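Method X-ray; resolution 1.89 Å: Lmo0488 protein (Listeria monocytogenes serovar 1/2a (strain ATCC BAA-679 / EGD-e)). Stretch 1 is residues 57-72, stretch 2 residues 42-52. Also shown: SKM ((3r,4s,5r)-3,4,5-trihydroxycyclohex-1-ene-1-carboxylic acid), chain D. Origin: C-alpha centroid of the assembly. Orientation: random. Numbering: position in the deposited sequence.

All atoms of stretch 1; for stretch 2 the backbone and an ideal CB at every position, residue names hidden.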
# COMPACT_ATOMS: atom_id res chain seq x y z
N LEU A 57 -7.36 1.50 -18.36
CA LEU A 57 -5.93 1.44 -18.61
C LEU A 57 -5.26 0.95 -17.34
O LEU A 57 -5.77 1.16 -16.24
CB LEU A 57 -5.34 2.81 -18.96
CG LEU A 57 -5.91 3.59 -20.16
CD1 LEU A 57 -5.41 5.03 -20.19
CD2 LEU A 57 -5.59 2.87 -21.45
N ALA A 58 -4.08 0.34 -17.48
CA ALA A 58 -3.33 -0.09 -16.31
C ALA A 58 -1.87 0.26 -16.48
O ALA A 58 -1.37 0.42 -17.60
CB ALA A 58 -3.49 -1.59 -16.06
N ILE A 59 -1.19 0.42 -15.35
CA ILE A 59 0.25 0.60 -15.30
C ILE A 59 0.80 -0.55 -14.46
O ILE A 59 0.50 -0.63 -13.26
CB ILE A 59 0.64 1.95 -14.70
CG1 ILE A 59 0.05 3.10 -15.54
CG2 ILE A 59 2.18 2.04 -14.57
CD1 ILE A 59 0.24 4.51 -14.92
N CYS A 60 1.60 -1.42 -15.08
CA CYS A 60 1.99 -2.65 -14.37
C CYS A 60 3.20 -3.29 -15.06
O CYS A 60 3.80 -2.72 -15.98
CB CYS A 60 0.81 -3.62 -14.30
SG CYS A 60 0.30 -4.25 -15.90
N SER A 61 3.58 -4.47 -14.57
CA SER A 61 4.68 -5.24 -15.13
C SER A 61 4.23 -5.95 -16.40
O SER A 61 3.05 -6.28 -16.58
CB SER A 61 5.19 -6.29 -14.14
OG SER A 61 5.73 -5.68 -12.96
N TYR A 62 5.19 -6.20 -17.29
CA TYR A 62 4.92 -7.05 -18.44
C TYR A 62 4.61 -8.47 -17.99
O TYR A 62 5.20 -8.98 -17.04
CB TYR A 62 6.14 -7.04 -19.37
CG TYR A 62 5.98 -7.91 -20.61
CD1 TYR A 62 5.17 -7.50 -21.66
CD2 TYR A 62 6.64 -9.12 -20.72
CE1 TYR A 62 5.02 -8.28 -22.80
CE2 TYR A 62 6.49 -9.91 -21.86
CZ TYR A 62 5.68 -9.48 -22.89
OH TYR A 62 5.52 -10.25 -24.02
N VAL A 63 3.69 -9.12 -18.70
CA VAL A 63 3.32 -10.51 -18.41
C VAL A 63 3.38 -11.28 -19.71
O VAL A 63 2.73 -10.90 -20.69
CB VAL A 63 1.92 -10.62 -17.76
CG1 VAL A 63 1.57 -12.09 -17.52
CG2 VAL A 63 1.88 -9.86 -16.47
N GLU A 64 4.14 -12.37 -19.73
CA GLU A 64 4.26 -13.17 -20.93
C GLU A 64 2.96 -13.92 -21.21
O GLU A 64 2.19 -14.23 -20.30
CB GLU A 64 5.44 -14.13 -20.82
CG GLU A 64 6.69 -13.58 -21.45
CD GLU A 64 7.85 -14.53 -21.37
OE1 GLU A 64 7.63 -15.76 -21.47
OE2 GLU A 64 8.99 -14.05 -21.19
N ASN A 65 2.73 -14.20 -22.50
CA ASN A 65 1.59 -15.00 -22.95
C ASN A 65 0.26 -14.35 -22.60
O ASN A 65 -0.67 -15.00 -22.15
CB ASN A 65 1.67 -16.42 -22.39
CG ASN A 65 2.54 -17.31 -23.23
OD1 ASN A 65 3.74 -17.42 -22.99
ND2 ASN A 65 1.94 -17.94 -24.24
N GLU A 66 0.18 -13.04 -22.84
CA GLU A 66 -1.06 -12.29 -22.70
C GLU A 66 -1.32 -11.58 -24.02
O GLU A 66 -1.25 -10.34 -24.10
CB GLU A 66 -0.98 -11.30 -21.54
CG GLU A 66 -0.85 -11.96 -20.19
CD GLU A 66 -2.11 -12.70 -19.82
OE1 GLU A 66 -3.09 -12.56 -20.57
OE2 GLU A 66 -2.12 -13.41 -18.79
N PRO A 67 -1.63 -12.33 -25.07
CA PRO A 67 -1.76 -11.73 -26.40
C PRO A 67 -2.90 -10.73 -26.52
O PRO A 67 -2.90 -9.92 -27.46
CB PRO A 67 -1.97 -12.94 -27.31
CG PRO A 67 -2.63 -13.95 -26.42
CD PRO A 67 -1.98 -13.76 -25.07
N ASP A 68 -3.88 -10.77 -25.62
CA ASP A 68 -4.98 -9.82 -25.64
C ASP A 68 -4.62 -8.47 -25.06
O ASP A 68 -5.40 -7.52 -25.20
CB ASP A 68 -6.18 -10.40 -24.89
CG ASP A 68 -6.70 -11.68 -25.53
OD1 ASP A 68 -6.57 -11.83 -26.77
OD2 ASP A 68 -7.24 -12.53 -24.79
N ILE A 69 -3.46 -8.35 -24.41
CA ILE A 69 -3.08 -7.12 -23.73
C ILE A 69 -1.91 -6.50 -24.48
O ILE A 69 -0.94 -7.19 -24.82
CB ILE A 69 -2.72 -7.37 -22.26
CG1 ILE A 69 -3.96 -7.88 -21.52
CG2 ILE A 69 -2.25 -6.09 -21.61
CD1 ILE A 69 -3.71 -8.24 -20.11
N GLU A 70 -2.01 -5.21 -24.75
CA GLU A 70 -0.91 -4.45 -25.33
C GLU A 70 -0.11 -3.80 -24.22
O GLU A 70 -0.67 -3.04 -23.42
CB GLU A 70 -1.45 -3.38 -26.28
CG GLU A 70 -0.39 -2.44 -26.76
CD GLU A 70 -0.96 -1.25 -27.46
OE1 GLU A 70 -1.51 -0.36 -26.78
OE2 GLU A 70 -0.86 -1.20 -28.69
N PHE A 71 1.19 -4.08 -24.16
CA PHE A 71 2.09 -3.47 -23.19
C PHE A 71 3.02 -2.51 -23.93
O PHE A 71 3.68 -2.91 -24.90
CB PHE A 71 2.93 -4.52 -22.47
CG PHE A 71 2.12 -5.50 -21.64
CD1 PHE A 71 1.67 -6.69 -22.21
CD2 PHE A 71 1.85 -5.26 -20.31
CE1 PHE A 71 0.94 -7.62 -21.46
CE2 PHE A 71 1.14 -6.19 -19.54
CZ PHE A 71 0.68 -7.37 -20.13
N LEU A 72 3.03 -1.24 -23.53
CA LEU A 72 3.94 -0.25 -24.10
C LEU A 72 4.79 0.37 -23.00
O LEU A 72 4.26 0.75 -21.94
CB LEU A 72 3.18 0.86 -24.87
CG LEU A 72 2.44 0.37 -26.12
CD1 LEU A 72 1.61 1.46 -26.71
CD2 LEU A 72 3.43 -0.11 -27.15
N UNK A 42 -1.35 -5.56 -7.23
CA UNK A 42 -0.25 -6.29 -7.87
C UNK A 42 -0.63 -6.66 -9.31
O UNK A 42 -1.81 -6.77 -9.66
CB UNK A 42 0.10 -7.55 -7.07
N UNK A 43 0.40 -6.87 -10.14
CA UNK A 43 0.21 -7.11 -11.57
C UNK A 43 -0.75 -8.28 -11.83
O UNK A 43 -1.58 -8.22 -12.75
CB UNK A 43 1.56 -7.38 -12.24
N UNK A 44 -0.62 -9.36 -11.08
CA UNK A 44 -1.41 -10.54 -11.41
C UNK A 44 -2.91 -10.30 -11.16
O UNK A 44 -3.75 -10.83 -11.89
CB UNK A 44 -0.92 -11.74 -10.59
N UNK A 45 -3.26 -9.46 -10.18
CA UNK A 45 -4.67 -9.08 -10.03
C UNK A 45 -5.09 -8.05 -11.07
O UNK A 45 -6.24 -8.09 -11.55
CB UNK A 45 -4.92 -8.53 -8.63
N UNK A 46 -4.19 -7.14 -11.46
CA UNK A 46 -4.53 -6.05 -12.37
C UNK A 46 -4.93 -6.57 -13.74
O UNK A 46 -5.83 -6.02 -14.39
CB UNK A 46 -3.35 -5.08 -12.50
N UNK A 47 -4.26 -7.61 -14.22
CA UNK A 47 -4.53 -8.12 -15.57
C UNK A 47 -5.99 -8.53 -15.75
O UNK A 47 -6.62 -8.10 -16.73
CB UNK A 47 -3.62 -9.31 -15.87
N UNK A 48 -6.58 -9.37 -14.88
CA UNK A 48 -8.00 -9.70 -15.04
C UNK A 48 -8.91 -8.48 -15.03
O UNK A 48 -9.94 -8.48 -15.71
CB UNK A 48 -8.43 -10.66 -13.93
N UNK A 49 -8.58 -7.46 -14.23
CA UNK A 49 -9.44 -6.28 -14.17
C UNK A 49 -9.31 -5.41 -15.41
O UNK A 49 -10.20 -4.58 -15.67
CB UNK A 49 -9.11 -5.45 -12.93
N UNK A 50 -8.24 -5.57 -16.18
CA UNK A 50 -8.21 -4.99 -17.52
C UNK A 50 -9.12 -5.77 -18.45
O UNK A 50 -9.90 -5.19 -19.21
CB UNK A 50 -6.78 -4.97 -18.07
N UNK A 51 -9.04 -7.11 -18.40
CA UNK A 51 -9.83 -7.94 -19.30
C UNK A 51 -11.32 -7.79 -19.03
O UNK A 51 -12.12 -7.79 -19.96
CB UNK A 51 -9.42 -9.41 -19.17
N UNK A 52 -11.71 -7.69 -17.76
CA UNK A 52 -13.11 -7.52 -17.41
C UNK A 52 -13.54 -6.06 -17.43
O UNK A 52 -14.65 -5.75 -17.00
CB UNK A 52 -13.38 -8.12 -16.03
O12 SKM D . 4.47 -3.03 -5.57
C8 SKM D . 5.02 -4.33 -5.43
C6 SKM D . 4.07 -5.30 -5.66
O7 SKM D . 4.63 -6.61 -5.52
C5 SKM D . 3.42 -5.25 -7.17
C4 SKM D . 4.44 -5.20 -8.23
C1 SKM D . 4.11 -5.56 -9.68
O2 SKM D . 3.08 -6.25 -9.92
O3 SKM D . 4.88 -5.19 -10.62
C10 SKM D . 5.92 -4.69 -7.86
C9 SKM D . 6.31 -4.51 -6.49
O11 SKM D . 7.08 -3.38 -6.42

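Position 42 precedes the helix, and its CA-to-CB bond points away from stretch 1, so many residues would fit. It is Ala42, at the N-cap position.

Position 43 opens the helix beside the bound ligand. Its ideal CB lies 4.2 Å from Ser61 CB, 4.4 Å from Cys60 CB and 4.9 Å from Val63 CG2, with the Ser61 amide and the ligand carboxylate close by. A small residue with a hydroxyl, serine or threonine, would suit. The residue is Thr43. Its OG1 accepts a hydrogen bond from Ser61 N (3.1 Å) and donates a very short one to SKM O2 (2.4 Å), which Thr43 N also reaches at 2.8 Å. Ser61 OG holds the other carboxylate oxygen, SKM O3, at 2.5 Å. Thr43 CG2 packs 3.5 Å from Val63 CG2.

At 44 the CB points away, so a long polar chain is plausible. Lys44 bends back, bringing its NZ 3.9 Å from Val63 CG2. Position 45 meets nothing of stretch 1 and tolerates many residues; it is Ser45.

Position 46 points toward the strand, its ideal CB 4.8 Å from Cys60 CB and 5.0 Å from Ala58 CB. Those small side chains leave room for a medium aliphatic group: valine, isoleucine or leucine. Ile46 sets its CG2 3.5 Å from Ala58 CB.

Position 47 also points toward stretch 1, with its ideal CB 4.4 Å from Ile69 CD1 and 5.2 Å from Glu66 OE2. Most of the surroundings are apolar, with the Glu66 carboxylate at one border, so a branched aliphatic chain suits. Ile47 packs CG2 3.4 Å from Ile69 CD1, while its CD1 reaches the edge of the Phe71 ring, 4.0 Å from CZ.

Position 48 faces away, and its backbone N has no bond to the preceding turn, so proline is allowed. Pro48 sits at the helix kink. Position 49 has no contact with stretch 1, so many polar residues would do; Asp49 OD1 accepts a hydrogen bond from the ND2 of position 52 (3.0 Å).

Position 50 looks toward Ala58 and Ile69: its ideal CB lies 5.1 Å from Ala58 CB and 4.9 Å from Ile69 CD1, a space for leucine, isoleucine or methionine. Leu50 brings CG to 3.9 Å from Ala58 CB and CD1 to 4.1 Å from Ile69 CG2.

Position 51 points sideways, but the Glu66 carboxylate invites a long basic chain, lysine or arginine. Lys51 extends fully, and its NZ forms a salt bridge with Glu66 OE1 at 3.0 Å.

Position 52, beyond stretch 1's reach, suits a small polar residue; it is Asn52.

Stretch 2 (42-52) ATKSIIPDLKN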
# COMPACT_ATOMS: atom_id res chain seq x y z
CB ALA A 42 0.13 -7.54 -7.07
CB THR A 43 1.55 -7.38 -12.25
OG1 THR A 43 2.35 -6.19 -12.25
CG2 THR A 43 1.35 -7.81 -13.71
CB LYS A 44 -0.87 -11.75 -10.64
CG LYS A 44 0.52 -12.20 -11.15
CD LYS A 44 0.50 -12.54 -12.66
CE LYS A 44 1.84 -13.11 -13.17
NZ LYS A 44 2.91 -12.09 -13.45
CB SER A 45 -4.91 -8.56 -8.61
OG SER A 45 -4.93 -7.15 -8.56
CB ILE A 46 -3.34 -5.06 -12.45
CG1 ILE A 46 -3.30 -4.19 -11.19
CG2 ILE A 46 -3.40 -4.23 -13.75
CD1 ILE A 46 -2.02 -3.37 -11.03
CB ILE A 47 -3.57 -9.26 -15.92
CG1 ILE A 47 -2.12 -8.76 -15.98
CG2 ILE A 47 -4.00 -9.94 -17.21
CD1 ILE A 47 -1.85 -7.77 -17.10
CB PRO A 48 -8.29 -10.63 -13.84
CG PRO A 48 -6.97 -11.16 -13.42
CD PRO A 48 -5.95 -10.11 -13.76
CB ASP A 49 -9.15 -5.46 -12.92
CG ASP A 49 -9.74 -6.09 -11.67
OD1 ASP A 49 -10.61 -6.95 -11.83
OD2 ASP A 49 -9.37 -5.69 -10.54
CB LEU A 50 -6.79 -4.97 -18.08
CG LEU A 50 -5.95 -3.72 -18.24
CD1 LEU A 50 -4.80 -4.09 -19.17
CD2 LEU A 50 -6.74 -2.54 -18.80
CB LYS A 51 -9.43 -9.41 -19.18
CG LYS A 51 -8.11 -9.75 -19.81
CD LYS A 51 -7.68 -11.17 -19.41
CE LYS A 51 -6.33 -11.51 -20.02
NZ LYS A 51 -5.88 -12.87 -19.58
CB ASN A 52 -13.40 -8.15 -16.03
CG ASN A 52 -12.72 -7.42 -14.89
OD1 ASN A 52 -12.39 -6.24 -14.98
ND2 ASN A 52 -12.53 -8.13 -13.77
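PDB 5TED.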